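Local coordinates for protein ochratoxinase (Aspergillus niger, PDB 4C65) that hydrolyses ochratoxin A to ochratoxin alpha and L-phenylalanine, acting as a zinc-dependent carboxypeptidase of the amidohydrolase superfamily that is selective for C-terminal aromatic residues, at residues Arg57-Leu65 against Asp390-Pro398; Ala286-Leu295 against Trp307-Leu318. All coordinates share one frame; numbering follows the deposited sequence.

Contact 1 of 2, residues Arg57-Leu65 against Asp390-Pro398; sequences RVPVLMPGL and DVIALEENP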
# COMPACT_ATOMS: atom_id res chain seq x y z
N ARG A 57 11.76 62.81 -3.70
CA ARG A 57 13.11 63.30 -3.53
C ARG A 57 13.73 62.58 -2.37
O ARG A 57 13.26 62.69 -1.26
CB ARG A 57 13.08 64.81 -3.28
CG ARG A 57 12.94 65.53 -4.60
CD ARG A 57 12.79 67.01 -4.48
NE ARG A 57 12.16 67.55 -5.69
CZ ARG A 57 12.82 67.79 -6.83
NH1 ARG A 57 14.13 67.58 -6.94
NH2 ARG A 57 12.16 68.26 -7.88
N VAL A 58 14.80 61.84 -2.62
CA VAL A 58 15.43 61.02 -1.60
C VAL A 58 16.94 61.20 -1.62
O VAL A 58 17.51 61.52 -2.65
CB VAL A 58 15.09 59.51 -1.81
CG1 VAL A 58 13.59 59.30 -1.82
CG2 VAL A 58 15.70 58.97 -3.11
N PRO A 59 17.59 60.96 -0.47
CA PRO A 59 19.05 61.15 -0.42
C PRO A 59 19.80 60.10 -1.22
O PRO A 59 20.75 60.44 -1.91
CB PRO A 59 19.39 61.02 1.07
CG PRO A 59 18.09 61.13 1.80
CD PRO A 59 17.01 60.68 0.85
N VAL A 60 19.37 58.85 -1.13
CA VAL A 60 20.06 57.74 -1.78
C VAL A 60 19.09 56.79 -2.46
O VAL A 60 18.10 56.38 -1.85
CB VAL A 60 20.91 56.93 -0.76
CG1 VAL A 60 21.60 55.75 -1.44
CG2 VAL A 60 21.95 57.83 -0.11
N LEU A 61 19.41 56.42 -3.69
CA LEU A 61 18.62 55.47 -4.44
C LEU A 61 19.50 54.35 -4.98
O LEU A 61 20.65 54.59 -5.40
CB LEU A 61 17.93 56.17 -5.61
CG LEU A 61 16.70 55.49 -6.19
CD1 LEU A 61 15.50 55.60 -5.26
CD2 LEU A 61 16.37 56.08 -7.56
N MET A 62 18.98 53.13 -4.97
CA MET A 62 19.72 51.95 -5.43
C MET A 62 18.76 50.85 -5.84
O MET A 62 17.54 50.95 -5.60
CB MET A 62 20.67 51.47 -4.33
CG MET A 62 20.00 51.03 -3.03
SD MET A 62 21.18 50.30 -1.87
CE MET A 62 21.40 48.67 -2.60
N PRO A 63 19.28 49.78 -6.45
CA PRO A 63 18.41 48.65 -6.74
C PRO A 63 17.92 47.96 -5.50
O PRO A 63 18.60 47.96 -4.47
CB PRO A 63 19.30 47.68 -7.54
CG PRO A 63 20.51 48.46 -7.91
CD PRO A 63 20.66 49.51 -6.86
N GLY A 64 16.73 47.37 -5.58
CA GLY A 64 16.25 46.48 -4.52
C GLY A 64 17.24 45.33 -4.28
O GLY A 64 17.87 44.85 -5.22
N LEU A 65 17.37 44.93 -3.02
CA LEU A 65 18.38 43.95 -2.63
C LEU A 65 17.91 42.52 -2.87
O LEU A 65 16.73 42.22 -2.74
CB LEU A 65 18.73 44.14 -1.17
CG LEU A 65 19.47 45.42 -0.81
CD1 LEU A 65 19.32 45.71 0.67
CD2 LEU A 65 20.94 45.28 -1.21
N ASP A 390 12.57 47.56 -9.52
CA ASP A 390 12.78 47.12 -8.14
C ASP A 390 13.83 48.08 -7.54
O ASP A 390 15.02 48.01 -7.89
CB ASP A 390 13.30 45.69 -8.09
CG ASP A 390 12.27 44.67 -8.52
OD1 ASP A 390 11.19 45.08 -9.02
OD2 ASP A 390 12.52 43.47 -8.32
N VAL A 391 13.37 49.03 -6.73
CA VAL A 391 14.16 50.22 -6.41
C VAL A 391 13.92 50.53 -4.97
O VAL A 391 12.77 50.48 -4.50
CB VAL A 391 13.74 51.43 -7.29
CG1 VAL A 391 14.61 52.65 -7.00
CG2 VAL A 391 13.82 51.09 -8.77
N ILE A 392 14.98 50.84 -4.24
CA ILE A 392 14.82 51.27 -2.85
C ILE A 392 15.52 52.59 -2.58
O ILE A 392 16.54 52.92 -3.20
CB ILE A 392 15.28 50.18 -1.85
CG1 ILE A 392 16.77 49.87 -2.00
CG2 ILE A 392 14.45 48.93 -2.04
CD1 ILE A 392 17.34 49.01 -0.88
N ALA A 393 14.96 53.34 -1.64
CA ALA A 393 15.54 54.59 -1.21
C ALA A 393 16.02 54.47 0.21
O ALA A 393 15.37 53.83 1.04
CB ALA A 393 14.55 55.73 -1.33
N LEU A 394 17.14 55.12 0.49
CA LEU A 394 17.73 55.13 1.81
C LEU A 394 17.91 56.53 2.32
O LEU A 394 18.07 57.48 1.53
CB LEU A 394 19.09 54.44 1.78
CG LEU A 394 19.11 52.92 1.89
CD1 LEU A 394 18.93 52.31 0.54
CD2 LEU A 394 20.39 52.41 2.51
N GLU A 395 17.91 56.67 3.64
CA GLU A 395 18.13 57.95 4.29
C GLU A 395 19.62 58.29 4.36
O GLU A 395 19.96 59.45 4.35
CB GLU A 395 17.56 57.91 5.69
CG GLU A 395 16.90 59.19 6.19
CD GLU A 395 16.05 58.96 7.46
OE1 GLU A 395 15.75 57.77 7.78
OE2 GLU A 395 15.68 59.96 8.16
N GLU A 396 20.49 57.28 4.42
CA GLU A 396 21.95 57.51 4.51
C GLU A 396 22.72 56.72 3.48
O GLU A 396 22.22 55.77 2.91
CB GLU A 396 22.50 57.18 5.90
CG GLU A 396 22.24 58.32 6.93
CD GLU A 396 21.29 58.00 8.07
OE1 GLU A 396 20.98 56.81 8.32
OE2 GLU A 396 20.91 58.99 8.76
N ASN A 397 23.95 57.16 3.25
CA ASN A 397 24.82 56.60 2.23
C ASN A 397 25.50 55.32 2.72
O ASN A 397 26.37 55.37 3.57
CB ASN A 397 25.88 57.64 1.84
CG ASN A 397 26.81 57.15 0.77
OD1 ASN A 397 26.64 56.06 0.21
ND2 ASN A 397 27.84 57.92 0.51
N PRO A 398 25.08 54.17 2.17
CA PRO A 398 25.62 52.90 2.62
C PRO A 398 27.10 52.72 2.27
O PRO A 398 27.76 51.90 2.89
CB PRO A 398 24.75 51.88 1.90
CG PRO A 398 24.34 52.57 0.64
CD PRO A 398 24.16 54.00 1.03

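Contact 2 of 2, residues Ala286-Leu295 against Trp307-Leu318; sequences ATRSVIEIFL and WAKLQALADSHL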
# COMPACT_ATOMS: atom_id res chain seq x y z
N ALA A 286 28.80 32.74 -0.65
CA ALA A 286 29.57 32.30 0.52
C ALA A 286 28.71 31.89 1.74
O ALA A 286 29.06 30.96 2.44
CB ALA A 286 30.57 33.38 0.91
N THR A 287 27.59 32.59 1.95
CA THR A 287 26.78 32.48 3.18
C THR A 287 27.62 32.55 4.44
O THR A 287 27.58 31.67 5.29
CB THR A 287 25.86 31.23 3.20
OG1 THR A 287 26.64 30.04 3.33
CG2 THR A 287 25.04 31.13 1.92
N ARG A 288 28.39 33.63 4.57
CA ARG A 288 29.30 33.78 5.69
C ARG A 288 28.54 33.95 6.98
O ARG A 288 29.06 33.61 8.04
CB ARG A 288 30.27 34.96 5.46
CG ARG A 288 31.31 35.18 6.55
CD ARG A 288 32.27 34.01 6.71
NE ARG A 288 33.12 34.17 7.88
CZ ARG A 288 34.10 33.32 8.22
NH1 ARG A 288 34.35 32.23 7.49
NH2 ARG A 288 34.83 33.56 9.29
N SER A 289 27.31 34.45 6.91
CA SER A 289 26.46 34.62 8.11
C SER A 289 26.34 33.34 8.92
O SER A 289 26.45 33.36 10.14
CB SER A 289 25.06 35.10 7.74
OG SER A 289 25.06 36.48 7.41
N VAL A 290 26.12 32.24 8.25
CA VAL A 290 25.92 30.99 8.91
C VAL A 290 27.17 30.54 9.68
O VAL A 290 27.08 29.99 10.80
CB VAL A 290 25.41 29.98 7.87
CG1 VAL A 290 26.35 28.83 7.56
CG2 VAL A 290 24.02 29.49 8.21
N ILE A 291 28.34 30.77 9.10
CA ILE A 291 29.60 30.50 9.79
C ILE A 291 29.76 31.40 11.01
O ILE A 291 30.21 30.96 12.06
CB ILE A 291 30.83 30.66 8.87
CG1 ILE A 291 31.09 29.39 8.06
CG2 ILE A 291 32.12 30.71 9.66
CD1 ILE A 291 30.32 29.00 6.85
N GLU A 292 29.40 32.67 10.85
CA GLU A 292 29.59 33.66 11.90
C GLU A 292 28.69 33.37 13.08
O GLU A 292 29.07 33.64 14.21
CB GLU A 292 29.36 35.07 11.37
CG GLU A 292 30.42 35.57 10.38
CD GLU A 292 31.80 35.72 11.02
OE1 GLU A 292 31.89 35.91 12.24
OE2 GLU A 292 32.79 35.64 10.27
N ILE A 293 27.52 32.81 12.83
CA ILE A 293 26.60 32.45 13.93
C ILE A 293 27.22 31.43 14.89
O ILE A 293 27.23 31.65 16.10
CB ILE A 293 25.25 31.91 13.40
CG1 ILE A 293 24.43 33.07 12.86
CG2 ILE A 293 24.48 31.19 14.50
CD1 ILE A 293 23.28 32.63 11.97
N PHE A 294 27.76 30.34 14.36
CA PHE A 294 28.33 29.32 15.23
C PHE A 294 29.68 29.76 15.82
O PHE A 294 30.08 29.28 16.89
CB PHE A 294 28.34 27.91 14.55
CG PHE A 294 29.38 27.72 13.47
CD1 PHE A 294 30.76 27.88 13.74
CD2 PHE A 294 29.00 27.32 12.18
CE1 PHE A 294 31.71 27.69 12.74
CE2 PHE A 294 29.95 27.14 11.18
CZ PHE A 294 31.31 27.32 11.46
N LEU A 295 30.40 30.66 15.13
CA LEU A 295 31.62 31.24 15.71
C LEU A 295 31.26 32.07 16.94
O LEU A 295 32.01 32.08 17.92
CB LEU A 295 32.38 32.09 14.71
CG LEU A 295 33.24 31.37 13.67
CD1 LEU A 295 33.86 32.38 12.72
CD2 LEU A 295 34.33 30.55 14.32
N TRP A 307 34.34 21.27 17.98
CA TRP A 307 34.46 22.72 17.93
C TRP A 307 35.71 23.15 17.17
O TRP A 307 35.67 24.11 16.38
CB TRP A 307 34.47 23.29 19.35
CG TRP A 307 34.91 24.72 19.47
CD1 TRP A 307 35.95 25.18 20.22
CD2 TRP A 307 34.33 25.89 18.83
NE1 TRP A 307 36.05 26.54 20.10
CE2 TRP A 307 35.08 27.00 19.26
CE3 TRP A 307 33.27 26.09 17.94
CZ2 TRP A 307 34.79 28.32 18.82
CZ3 TRP A 307 32.98 27.40 17.50
CH2 TRP A 307 33.74 28.50 17.95
N ALA A 308 36.81 22.43 17.39
CA ALA A 308 38.05 22.67 16.65
C ALA A 308 37.85 22.42 15.15
O ALA A 308 38.42 23.14 14.32
CB ALA A 308 39.19 21.81 17.18
N LYS A 309 37.07 21.38 14.82
CA LYS A 309 36.72 21.06 13.43
C LYS A 309 35.95 22.18 12.79
O LYS A 309 36.20 22.54 11.64
CB LYS A 309 35.87 19.78 13.31
CG LYS A 309 36.57 18.52 12.81
CD LYS A 309 35.58 17.39 12.46
CE LYS A 309 35.89 16.01 13.10
NZ LYS A 309 35.39 14.84 12.30
N LEU A 310 34.99 22.72 13.54
CA LEU A 310 34.19 23.84 13.09
C LEU A 310 35.00 25.11 12.84
O LEU A 310 34.76 25.82 11.86
CB LEU A 310 33.07 24.16 14.10
CG LEU A 310 31.76 23.38 13.87
CD1 LEU A 310 30.84 23.45 15.08
CD2 LEU A 310 31.04 23.86 12.61
N GLN A 311 35.96 25.40 13.72
CA GLN A 311 36.83 26.56 13.56
C GLN A 311 37.75 26.43 12.36
O GLN A 311 38.00 27.41 11.67
CB GLN A 311 37.68 26.78 14.79
CG GLN A 311 36.95 27.53 15.87
CD GLN A 311 37.81 27.72 17.10
OE1 GLN A 311 38.34 26.75 17.66
NE2 GLN A 311 37.94 28.96 17.55
N ALA A 312 38.28 25.23 12.15
CA ALA A 312 39.12 24.92 11.01
C ALA A 312 38.36 25.19 9.73
O ALA A 312 38.89 25.77 8.79
CB ALA A 312 39.57 23.46 11.06
N LEU A 313 37.11 24.74 9.69
CA LEU A 313 36.24 24.95 8.53
C LEU A 313 35.92 26.44 8.35
O LEU A 313 35.95 26.93 7.24
CB LEU A 313 34.95 24.14 8.65
CG LEU A 313 34.01 24.15 7.43
CD1 LEU A 313 33.20 22.86 7.39
CD2 LEU A 313 33.08 25.36 7.43
N ALA A 314 35.61 27.13 9.44
CA ALA A 314 35.40 28.58 9.42
C ALA A 314 36.60 29.33 8.83
O ALA A 314 36.42 30.19 8.00
CB ALA A 314 35.08 29.10 10.81
N ASP A 315 37.82 28.94 9.22
CA ASP A 315 39.04 29.52 8.66
C ASP A 315 39.22 29.24 7.19
O ASP A 315 39.48 30.17 6.43
CB ASP A 315 40.29 29.02 9.40
CG ASP A 315 40.30 29.44 10.84
OD1 ASP A 315 39.44 30.23 11.20
OD2 ASP A 315 41.09 28.94 11.64
N SER A 316 39.07 27.98 6.78
CA SER A 316 39.11 27.64 5.36
C SER A 316 38.08 28.42 4.58
O SER A 316 38.37 28.96 3.51
CB SER A 316 38.84 26.17 5.14
OG SER A 316 39.69 25.40 5.97
N HIS A 317 36.86 28.47 5.11
CA HIS A 317 35.76 29.19 4.47
C HIS A 317 36.11 30.66 4.27
O HIS A 317 35.83 31.22 3.21
CB HIS A 317 34.48 29.05 5.30
CG HIS A 317 33.30 29.75 4.70
ND1 HIS A 317 33.04 31.08 4.92
CD2 HIS A 317 32.31 29.30 3.89
CE1 HIS A 317 31.95 31.44 4.27
NE2 HIS A 317 31.49 30.37 3.63
N LEU A 318 36.74 31.27 5.27
CA LEU A 318 37.15 32.67 5.19
C LEU A 318 38.19 32.85 4.09
O LEU A 318 38.04 33.75 3.26
CB LEU A 318 37.71 33.17 6.53
CG LEU A 318 38.09 34.66 6.59
CD1 LEU A 318 36.86 35.53 6.37
CD2 LEU A 318 38.80 35.00 7.90
O HOH W 1 36.96 32.13 10.74

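Contact 1 of 2, residues Arg57-Leu65 against Asp390-Pro398
The antiparallel strand pair Val60-Pro63 against Val391-Leu394 belongs to a mixed sheet in which strand 60-67 also pairs with strands 7-15 and 109-114, within a subunit built of a twisted TIM barrel and a smaller beta-sandwich; the short axes run at 151° and approach to 4.7 Å. Val60 with Leu394 and Met62 with Ile392 are hydrogen-bonded pairs, whereas Leu61 with Ala393 and Pro63 with Val391 are non-hydrogen-bonded ones. The bond from Leu394 N to Val60 O measures 2.8 Å, but its return, Val60 N to Leu394 O, is weak at 3.3 Å, next to the corner at Pro59. At the other end, Gly64 N reaches Asp390 O at 2.9 Å from above the carbonyl plane.

On one face, Met62 and Ile392 lie side by side and point the same way, CG to CG1 at 3.6 Å. With Met62 chi1 at 61° and chi2 extended, SD lies 3.9 Å from Leu394 CD1. Val60 CG1 points at Pro398 CD, 4.0 Å away. On the other face, Leu61 CD1 presses on Val391 CG1 at 3.5 Å. From before the corner at Pro59, Val58 CG1 adjoins Ala393 CB.

Val58 and Leu61 share backbone hydrogen bonds with strand 7-15, strand 411-416 flanks 391-394, and Phe405 covers Met62, Leu65 and Pro398.

Contact 2 of 2, residues Ala286-Leu295 against Trp307-Leu318
Ala286 O is gripped by two donors arriving from opposite faces of its carbonyl plane: His317 NE2 at 2.8 Å, and Thr287 OG1 at 2.7 Å. The acceptor lies 5° out of the imidazole plane. With NE2 acting as donor, ND1 on the same ring accepts from Arg288 NH1 at 3.1 Å. That NH1 also gives a nearly straight bond (169°) to Ala314 O, at 3.0 Å, and both acceptors lie in the guanidinium plane. Arg288 NE meets Glu292 OE2 in a salt bridge, an oxygen also salt-bridged to Arg353 of helix 344-354, while NH2 reaches Asp315 OD1 through a water. Leu318 CD1 covers one guanidinium face and Ile291 CG2 the opposite one.

These bonds join helix 288-297, which follows strand 283-285 of the TIM barrel, to helix 304-327; the segments 288-295 and 307-318 cross at -146°. Thr287 OG1 also bonds His265, a zinc ligand, so the interface starts in the second shell of the metal site.

Ile291 CD1 stands over the His317 ring, 3.6 Å from its centroid. The Phe294 ring is sandwiched between Leu310 CD2, 3.7 Å from its centroid, and Ile291 O on the opposite face. Ala314 CB touches Ile291 CG2 and Leu295 CD2.

Contact 2 is nested along the chain inside the loop that contact 1 closes: 57-65 comes first, then 286-295 and 307-318, and 390-398 last. Their centres lie 32 Å apart and their nearest atoms about 13 Å, so they do not touch. Contact 1 belongs to a mixed sheet that includes strands 7-15 and 411-416, whereas contact 2 joins two helices that lie in sequence between strands 283-285 and 331-332 of the five-stranded parallel sheet. Strand 60-67 nevertheless leads towards the zinc ligands His69 and His71, and Thr287 lies beside His69 and His265. Contact 1 itself lies away from the annotated sites, while contact 2 begins beside the zinc ligands.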